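PDB 5ZCY: protein translation factor SUI1 homolog from Pyrococcus horikoshii, which probably acts as an archaeal translation initiation factor (aIF1) of the SUI1 family, binding RNA during the start of protein synthesis. Local coordinates for residues Ile24-Glu29 against Thr38-Ile43; Lys55-Lys60 against Lys84-Leu89. All coordinates share one frame; numbering follows the deposited sequence.

Contact 1. Residues Ile24-Glu29 against Thr38-Ile43; sequences IKVYIE and TIIEGI
The beta hairpin of strands 24-30 and 36-41 forms two adjacent inner strands of the mixed sheet of this SUI1-family fold. Its strands run antiparallel. Lys25 pairs with Glu41 and Tyr27 with Ile39 as hydrogen-bonded pairs. Val26-Ile40 and Ile28-Thr38 are the non-hydrogen-bonded pairs between and beyond them. The straightest bonds are those from Glu41 N to Lys25 O and from Ile39 N to Tyr27 O, the latter 2.8 Å long at 178°. Both run nearly along the carbonyl axis.

The two faces differ. On one, Ile24 and Ile40 lie side by side, with CG2 of Ile24 3.8 Å from CG2 of Ile40. Val26 CG1 and Thr38 CG2 are tightly packed at 3.5 Å. Thr38 OG1 bonds to the backbone of Gly76 and His78. This face turns to helix 50-61, where Leu57 touches Ile40.

On the other face, Tyr27 CG sits in the crowded position between backbone N and carbonyl carbon (chi1 57°), which swings the ring across Ile39. Ile39 CB lies over one ring face, 3.9 Å from the centroid, a CH-pi contact. The Glu29 chain passes Ile39, its CG 3.7 Å from Ile39 CG1, and its carboxylate pairs with Arg71. The Glu41 chain is extended, with CG anti to its backbone N, and carries its carboxylate to the ring edge, the two planes turned 57° apart. There Tyr27 OH donates a very short 2.5 Å bond to Glu41 OE1, meeting it from above the carboxylate plane.

Contact 2. Residues Lys55-Lys60 against Lys84-Leu89; sequences KKLKAK and KLLAEL. With NO3 (nitrate ion), chain B.
Lys60 reaches from helix 50-61 across to Leu85 and Glu88 of segment 84-89. Its CB points toward the other helix, with CG anti to the carbonyl carbon (chi1 -67°). Beyond CG the chain is extended. CD lies 3.8 Å from CD2 of Leu85, and these two side chains meet tip to tip. CE comes 3.1 Å from OE1 of Glu88. NZ ends in a salt bridge, 2.8 Å from Glu88 OE1, which it meets from above the carboxylate plane. The two chains run alongside each other in opposite senses, which brings NZ to 3.4 Å from Glu88 CB. Leu85 O is close to NZ, but the angle is too poor for a hydrogen bond. An alanine here would lose the salt bridge to Glu88 and the CD contact with Leu85, and would probably loosen the outer edge.

Beneath this polar bridge Leu57, Leu85, Leu86 and Leu89 form an apolar layer. Leu57 CD2 sits 3.9 Å from Leu85 CB, and the same methyl faces Leu89 CD1. Leu57 CD1 turns instead to CD2 of Leu86. On the exposed side, one turn before Lys60, the extended Lys56 chain crosses Leu89 obliquely, with CD 3.8 Å from Leu89 CD2. Its NZ gives a 3.0 Å hydrogen bond to O1 of a nitrate ion, likely a crystallisation additive, and a weak one to O3.

The short helical segments are 11.0 Å apart at their axes and inclined at 128°, so long side chains bridge the gap. This is the helix pair of the alpha-beta SUI1 fold, two helices on one side of a mixed sheet.

In the fold
Contact 1 is the more central: its centre lies about 5 Å from the centre of the chain, that of contact 2 about 9 Å. They hold different elements: contact 1 joins two strands, contact 2 two helices. Backbone hydrogen bonds govern the first, whereas the second relies on side chains alone. Each has a buried aliphatic side and a charged outer side. The aliphatic sides meet, with Ile40 CD1 3.7 Å from Leu57 CD1, and Ile24 CG2 packs on Leu86 CD1. Thus one hydrophobic core runs from sheet to helices. The polar side-chain link is a tyrosine-carboxylate bond in contact 1, whose other charges pair with Arg71 and Glu97, and a lysine-glutamate salt bridge in contact 2.

Contact 1. Residues Ile24-Glu29 against Thr38-Ile43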
ATOM      1  N   ILE A  24       8.373  -2.380  -3.339  1.00 15.74           N
ATOM      2  CA  ILE A  24       7.019  -1.899  -2.932  1.00 13.55           C
ATOM      3  C   ILE A  24       7.206  -0.508  -2.300  1.00 12.51           C
ATOM      4  O   ILE A  24       7.787  -0.443  -1.262  1.00 15.33           O
ATOM      5  CB  ILE A  24       6.293  -2.843  -2.011  1.00 12.71           C
ATOM      6  CG1 ILE A  24       6.091  -4.187  -2.784  1.00 15.45           C
ATOM      7  CG2 ILE A  24       4.966  -2.308  -1.570  1.00 13.71           C
ATOM      8  CD1 ILE A  24       5.698  -5.283  -1.849  1.00 19.10           C
ATOM      9  N   LYS A  25       6.738   0.556  -2.927  1.00 11.94           N
ATOM     10  CA  LYS A  25       6.865   1.885  -2.472  1.00 11.88           C
ATOM     11  C   LYS A  25       5.568   2.337  -1.846  1.00 11.89           C
ATOM     12  O   LYS A  25       4.529   2.147  -2.433  1.00 12.78           O
ATOM     13  CB  LYS A  25       7.183   2.828  -3.607  1.00 14.70           C
ATOM     14  CG  LYS A  25       8.387   2.523  -4.446  1.00 18.62           C
ATOM     15  CD  LYS A  25       9.564   2.533  -3.576  1.00 23.79           C
ATOM     16  CE  LYS A  25      10.859   2.636  -4.409  1.00 29.21           C
ATOM     17  NZ  LYS A  25      12.038   2.233  -3.605  1.00 32.84           N
ATOM     18  N   VAL A  26       5.670   3.011  -0.724  1.00  9.95           N
ATOM     19  CA  VAL A  26       4.512   3.524  -0.017  1.00 10.49           C
ATOM     20  C   VAL A  26       4.772   5.011   0.186  1.00 11.78           C
ATOM     21  O   VAL A  26       5.783   5.374   0.825  1.00 13.06           O
ATOM     22  CB  VAL A  26       4.223   2.855   1.296  1.00 10.71           C
ATOM     23  CG1 VAL A  26       2.961   3.433   1.967  1.00 11.13           C
ATOM     24  CG2 VAL A  26       4.133   1.350   1.161  1.00 11.71           C
ATOM     25  N   TYR A  27       3.859   5.851  -0.255  1.00 10.69           N
ATOM     26  CA  TYR A  27       4.110   7.308  -0.156  1.00 10.29           C
ATOM     27  C   TYR A  27       2.790   8.024  -0.038  1.00 12.21           C
ATOM     28  O   TYR A  27       1.782   7.415  -0.221  1.00 11.37           O
ATOM     29  CB  TYR A  27       4.883   7.784  -1.340  1.00 11.47           C
ATOM     30  CG  TYR A  27       4.344   7.548  -2.720  1.00 13.10           C
ATOM     31  CD1 TYR A  27       4.621   6.397  -3.399  1.00 15.51           C
ATOM     32  CD2 TYR A  27       3.530   8.490  -3.388  1.00 15.17           C
ATOM     33  CE1 TYR A  27       4.148   6.137  -4.703  1.00 17.27           C
ATOM     34  CE2 TYR A  27       3.029   8.217  -4.628  1.00 15.78           C
ATOM     35  CZ  TYR A  27       3.359   7.073  -5.323  1.00 18.29           C
ATOM     36  OH  TYR A  27       2.940   6.732  -6.579  1.00 23.22           O
ATOM     37  N   ILE A  28       2.800   9.322   0.184  1.00 11.50           N
ATOM     38  CA  ILE A  28       1.568  10.082   0.403  1.00 11.52           C
ATOM     39  C   ILE A  28       1.334  10.970  -0.740  1.00 11.89           C
ATOM     40  O   ILE A  28       2.276  11.560  -1.334  1.00 12.45           O
ATOM     41  CB  ILE A  28       1.715  10.991   1.630  1.00 14.49           C
ATOM     42  CG1 ILE A  28       1.973  10.215   2.852  1.00 16.00           C
ATOM     43  CG2 ILE A  28       0.543  11.986   1.708  1.00 16.27           C
ATOM     44  CD1 ILE A  28       0.863   9.276   3.131  1.00 14.78           C
ATOM     45  N   GLU A  29       0.079  11.080  -1.165  1.00 11.36           N
ATOM     46  CA  GLU A  29      -0.406  12.082  -2.163  1.00 11.87           C
ATOM     47  C   GLU A  29      -1.474  12.919  -1.468  1.00 14.96           C
ATOM     48  O   GLU A  29      -2.083  12.568  -0.459  1.00 12.93           O
ATOM     49  CB  GLU A  29      -0.978  11.453  -3.420  1.00 14.47           C
ATOM     50  CG  GLU A  29       0.081  10.906  -4.387  1.00 14.97           C
ATOM     51  CD  GLU A  29      -0.421  10.312  -5.679  1.00 17.22           C
ATOM     52  OE1 GLU A  29      -1.629  10.061  -5.823  1.00 19.34           O
ATOM     53  OE2 GLU A  29       0.468   9.998  -6.596  1.00 21.14           O
ATOM     54  N   THR A  38      -2.626   7.503   1.099  1.00  8.58           N
ATOM     55  CA  THR A  38      -1.457   6.631   1.063  1.00  7.70           C
ATOM     56  C   THR A  38      -1.486   5.818  -0.231  1.00  9.17           C
ATOM     57  O   THR A  38      -2.538   5.185  -0.506  1.00 10.64           O
ATOM     58  CB  THR A  38      -1.425   5.705   2.224  1.00  8.47           C
ATOM     59  OG1 THR A  38      -1.409   6.414   3.441  1.00 10.23           O
ATOM     60  CG2 THR A  38      -0.241   4.729   2.254  1.00 10.69           C
ATOM     61  N   ILE A  39      -0.403   5.847  -0.999  1.00  8.98           N
ATOM     62  CA  ILE A  39      -0.291   5.124  -2.229  1.00  8.66           C
ATOM     63  C   ILE A  39       0.672   3.996  -2.001  1.00  9.47           C
ATOM     64  O   ILE A  39       1.738   4.147  -1.416  1.00  9.89           O
ATOM     65  CB  ILE A  39       0.280   6.006  -3.374  1.00  9.48           C
ATOM     66  CG1 ILE A  39      -0.449   7.350  -3.471  1.00 10.08           C
ATOM     67  CG2 ILE A  39       0.386   5.247  -4.675  1.00 10.48           C
ATOM     68  CD1 ILE A  39      -1.914   7.194  -3.719  1.00 12.39           C
ATOM     69  N   ILE A  40       0.222   2.792  -2.449  1.00  8.83           N
ATOM     70  CA  ILE A  40       1.152   1.581  -2.451  1.00  9.49           C
ATOM     71  C   ILE A  40       1.340   1.192  -3.940  1.00  9.86           C
ATOM     72  O   ILE A  40       0.345   0.837  -4.636  1.00 10.59           O
ATOM     73  CB  ILE A  40       0.527   0.402  -1.672  1.00  9.86           C
ATOM     74  CG1 ILE A  40       0.211   0.833  -0.258  1.00 11.31           C
ATOM     75  CG2 ILE A  40       1.466  -0.766  -1.708  1.00 10.83           C
ATOM     76  CD1 ILE A  40      -0.858  -0.064   0.355  1.00 17.82           C
ATOM     77  N   GLU A  41       2.575   1.295  -4.347  1.00 10.63           N
ATOM     78  CA  GLU A  41       2.944   1.015  -5.759  1.00 12.89           C
ATOM     79  C   GLU A  41       3.996  -0.024  -5.771  1.00 13.55           C
ATOM     80  O   GLU A  41       4.773  -0.227  -4.865  1.00 17.71           O
ATOM     81  CB  GLU A  41       3.510   2.331  -6.395  1.00 17.12           C
ATOM     82  CG  GLU A  41       3.687   2.557  -7.852  1.00 28.29           C
ATOM     83  CD  GLU A  41       4.135   4.046  -7.926  1.00 26.37           C
ATOM     84  OE1 GLU A  41       3.303   4.870  -8.137  1.00 33.74           O
ATOM     85  OE2 GLU A  41       5.324   4.357  -7.579  1.00 40.41           O
ATOM     86  N   GLY A  42       3.957  -0.928  -6.738  1.00 13.29           N
ATOM     87  CA  GLY A  42       4.986  -1.953  -6.875  1.00 12.28           C
ATOM     88  C   GLY A  42       4.614  -3.377  -6.592  1.00 14.36           C
ATOM     89  O   GLY A  42       5.391  -4.340  -6.846  1.00 16.90           O
ATOM     90  N   ILE A  43       3.425  -3.591  -6.055  1.00 12.42           N
ATOM     91  CA  ILE A  43       2.910  -4.945  -5.942  1.00 13.28           C
ATOM     92  C   ILE A  43       2.551  -5.411  -7.355  1.00 14.54           C
ATOM     93  O   ILE A  43       1.882  -4.695  -8.084  1.00 16.46           O
ATOM     94  CB  ILE A  43       1.721  -5.005  -5.033  1.00 13.46           C
ATOM     95  CG1 ILE A  43       2.120  -4.713  -3.602  1.00 15.76           C
ATOM     96  CG2 ILE A  43       1.074  -6.415  -5.062  1.00 15.02           C
ATOM     97  CD1 ILE A  43       0.964  -4.481  -2.639  1.00 17.32           C
TER

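Contact 2. Residues Lys55-Lys60 against Lys84-Leu89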
ATOM      1  N   LYS A  55      -9.080  -4.198  -0.442  1.00 12.42           N
ATOM      2  CA  LYS A  55     -10.223  -4.472   0.468  1.00 14.32           C
ATOM      3  C   LYS A  55      -9.768  -4.897   1.817  1.00 14.10           C
ATOM      4  O   LYS A  55     -10.325  -4.498   2.855  1.00 15.67           O
ATOM      5  CB  LYS A  55     -11.138  -5.466  -0.286  1.00 16.01           C
ATOM      6  CG  LYS A  55     -12.338  -6.027   0.442  1.00 20.59           C
ATOM      7  CD  LYS A  55     -12.957  -7.255  -0.301  1.00 23.53           C
ATOM      8  CE  LYS A  55     -12.023  -8.472  -0.250  1.00 32.03           C
ATOM      9  NZ  LYS A  55     -12.464  -9.618  -1.129  1.00 32.57           N
ATOM     10  N   LYS A  56      -8.740  -5.748   1.956  1.00 11.62           N
ATOM     11  CA  LYS A  56      -8.240  -6.243   3.173  1.00 12.87           C
ATOM     12  C   LYS A  56      -7.653  -5.070   3.999  1.00 14.35           C
ATOM     13  O   LYS A  56      -7.823  -4.992   5.190  1.00 14.79           O
ATOM     14  CB  LYS A  56      -7.223  -7.339   3.020  1.00 13.01           C
ATOM     15  CG  LYS A  56      -7.861  -8.638   2.498  1.00 14.59           C
ATOM     16  CD  LYS A  56      -6.827  -9.671   2.427  1.00 14.83           C
ATOM     17  CE  LYS A  56      -7.434 -10.991   1.812  1.00 17.13           C
ATOM     18  NZ  LYS A  56      -6.298 -11.932   1.852  1.00 17.89           N
ATOM     19  N   LEU A  57      -6.865  -4.232   3.339  1.00 12.35           N
ATOM     20  CA  LEU A  57      -6.234  -3.145   4.104  1.00 12.42           C
ATOM     21  C   LEU A  57      -7.306  -2.172   4.515  1.00 12.47           C
ATOM     22  O   LEU A  57      -7.155  -1.666   5.685  1.00 13.98           O
ATOM     23  CB  LEU A  57      -5.245  -2.466   3.129  1.00 11.13           C
ATOM     24  CG  LEU A  57      -3.996  -3.244   2.834  1.00 11.22           C
ATOM     25  CD1 LEU A  57      -3.210  -2.514   1.729  1.00 12.01           C
ATOM     26  CD2 LEU A  57      -3.099  -3.609   3.980  1.00 13.43           C
ATOM     27  N   LYS A  58      -8.273  -1.862   3.699  1.00 13.05           N
ATOM     28  CA  LYS A  58      -9.459  -0.947   3.992  1.00 12.62           C
ATOM     29  C   LYS A  58     -10.183  -1.479   5.233  1.00 19.43           C
ATOM     30  O   LYS A  58     -10.582  -0.695   6.110  1.00 18.79           O
ATOM     31  CB  LYS A  58     -10.445  -0.764   2.834  1.00 14.82           C
ATOM     32  CG  LYS A  58      -9.880   0.118   1.696  1.00 17.20           C
ATOM     33  CD  LYS A  58     -10.627  -0.016   0.384  1.00 17.18           C
ATOM     34  CE  LYS A  58     -12.068   0.499   0.477  1.00 21.79           C
ATOM     35  NZ  LYS A  58     -12.698   0.286  -0.848  1.00 22.66           N
ATOM     36  N   ALA A  59     -10.354  -2.767   5.312  1.00 17.17           N
ATOM     37  CA  ALA A  59     -11.068  -3.351   6.453  1.00 18.68           C
ATOM     38  C   ALA A  59     -10.242  -3.275   7.684  1.00 19.31           C
ATOM     39  O   ALA A  59     -10.797  -2.891   8.756  1.00 22.45           O
ATOM     40  CB  ALA A  59     -11.467  -4.796   6.118  1.00 19.25           C
ATOM     41  N   LYS A  60      -8.926  -3.531   7.641  1.00 17.29           N
ATOM     42  CA  LYS A  60      -8.079  -3.486   8.756  1.00 17.98           C
ATOM     43  C   LYS A  60      -7.985  -2.070   9.348  1.00 17.60           C
ATOM     44  O   LYS A  60      -7.984  -1.901  10.556  1.00 22.62           O
ATOM     45  CB  LYS A  60      -6.658  -3.995   8.491  1.00 21.34           C
ATOM     46  CG  LYS A  60      -6.502  -5.500   8.189  1.00 25.92           C
ATOM     47  CD  LYS A  60      -5.223  -5.722   7.372  1.00 32.67           C
ATOM     48  CE  LYS A  60      -4.614  -7.125   7.440  1.00 37.83           C
ATOM     49  NZ  LYS A  60      -3.154  -6.986   7.161  1.00 31.45           N
ATOM     50  N   LYS A  84       3.681  -3.528   8.782  1.00 13.14           N
ATOM     51  CA  LYS A  84       3.082  -4.609   9.561  1.00 14.56           C
ATOM     52  C   LYS A  84       1.929  -5.146   8.802  1.00 14.29           C
ATOM     53  O   LYS A  84       1.736  -6.418   8.750  1.00 16.02           O
ATOM     54  CB  LYS A  84       2.654  -4.113  10.945  1.00 20.75           C
ATOM     55  CG  LYS A  84       1.826  -5.037  11.769  1.00 28.47           C
ATOM     56  CD  LYS A  84       2.580  -6.301  12.032  1.00 37.42           C
ATOM     57  CE  LYS A  84       1.822  -7.170  13.029  1.00 42.86           C
ATOM     58  NZ  LYS A  84       2.361  -8.547  13.008  1.00 47.10           N
ATOM     59  N   LEU A  85       1.063  -4.310   8.226  1.00 11.15           N
ATOM     60  CA  LEU A  85      -0.118  -4.828   7.600  1.00 10.85           C
ATOM     61  C   LEU A  85       0.238  -5.607   6.355  1.00 11.82           C
ATOM     62  O   LEU A  85      -0.391  -6.640   6.072  1.00 11.81           O
ATOM     63  CB  LEU A  85      -1.086  -3.715   7.295  1.00 13.18           C
ATOM     64  CG  LEU A  85      -1.713  -2.948   8.486  1.00 16.04           C
ATOM     65  CD1 LEU A  85      -2.507  -1.769   7.983  1.00 19.88           C
ATOM     66  CD2 LEU A  85      -2.506  -3.886   9.387  1.00 22.66           C
ATOM     67  N   LEU A  86       1.192  -5.136   5.570  1.00  9.72           N
ATOM     68  CA  LEU A  86       1.600  -5.922   4.385  1.00  9.22           C
ATOM     69  C   LEU A  86       2.304  -7.191   4.788  1.00 10.88           C
ATOM     70  O   LEU A  86       2.125  -8.237   4.079  1.00 10.27           O
ATOM     71  CB  LEU A  86       2.451  -5.087   3.444  1.00  9.57           C
ATOM     72  CG  LEU A  86       1.659  -3.976   2.738  1.00 10.61           C
ATOM     73  CD1 LEU A  86       2.583  -3.042   1.908  1.00 11.49           C
ATOM     74  CD2 LEU A  86       0.610  -4.530   1.809  1.00 11.09           C
ATOM     75  N   ALA A  87       3.018  -7.173   5.888  1.00 11.40           N
ATOM     76  CA  ALA A  87       3.619  -8.463   6.402  1.00 12.20           C
ATOM     77  C   ALA A  87       2.587  -9.384   6.842  1.00 12.27           C
ATOM     78  O   ALA A  87       2.810 -10.648   6.606  1.00 13.81           O
ATOM     79  CB  ALA A  87       4.580  -8.126   7.538  1.00 14.51           C
ATOM     80  N   GLU A  88       1.426  -8.975   7.334  1.00 12.76           N
ATOM     81  CA  GLU A  88       0.298  -9.877   7.679  1.00 14.39           C
ATOM     82  C   GLU A  88      -0.182 -10.551   6.404  1.00 13.20           C
ATOM     83  O   GLU A  88      -0.783 -11.672   6.435  1.00 15.52           O
ATOM     84  CB  GLU A  88      -0.862  -9.173   8.396  1.00 17.14           C
ATOM     85  CG  GLU A  88      -0.523  -8.763   9.806  1.00 22.60           C
ATOM     86  CD  GLU A  88      -1.586  -7.869  10.421  1.00 25.98           C
ATOM     87  OE1 GLU A  88      -2.680  -7.628   9.867  1.00 30.39           O
ATOM     88  OE2 GLU A  88      -1.287  -7.415  11.531  1.00 36.27           O
ATOM     89  N   LEU A  89      -0.009  -9.895   5.256  1.00 10.71           N
ATOM     90  CA  LEU A  89      -0.363 -10.447   3.960  1.00 10.69           C
ATOM     91  C   LEU A  89       0.817 -11.113   3.255  1.00 10.37           C
ATOM     92  O   LEU A  89       0.749 -11.303   2.049  1.00 11.09           O
ATOM     93  CB  LEU A  89      -1.016  -9.329   3.053  1.00 10.52           C
ATOM     94  CG  LEU A  89      -2.250  -8.663   3.696  1.00  9.97           C
ATOM     95  CD1 LEU A  89      -2.751  -7.631   2.696  1.00 13.32           C
ATOM     96  CD2 LEU A  89      -3.368  -9.647   4.067  1.00 12.37           C
TER
HETATM   97  N   NO3 B 101      -4.175 -11.028  -0.784  1.00 17.99           N
HETATM   98  O1  NO3 B 101      -3.900 -11.031   0.310  1.00 12.18           O
HETATM   99  O2  NO3 B 101      -3.339 -11.167  -1.912  1.00 21.89           O
HETATM  100  O3  NO3 B 101      -5.460 -10.677  -1.040  1.00 25.51           O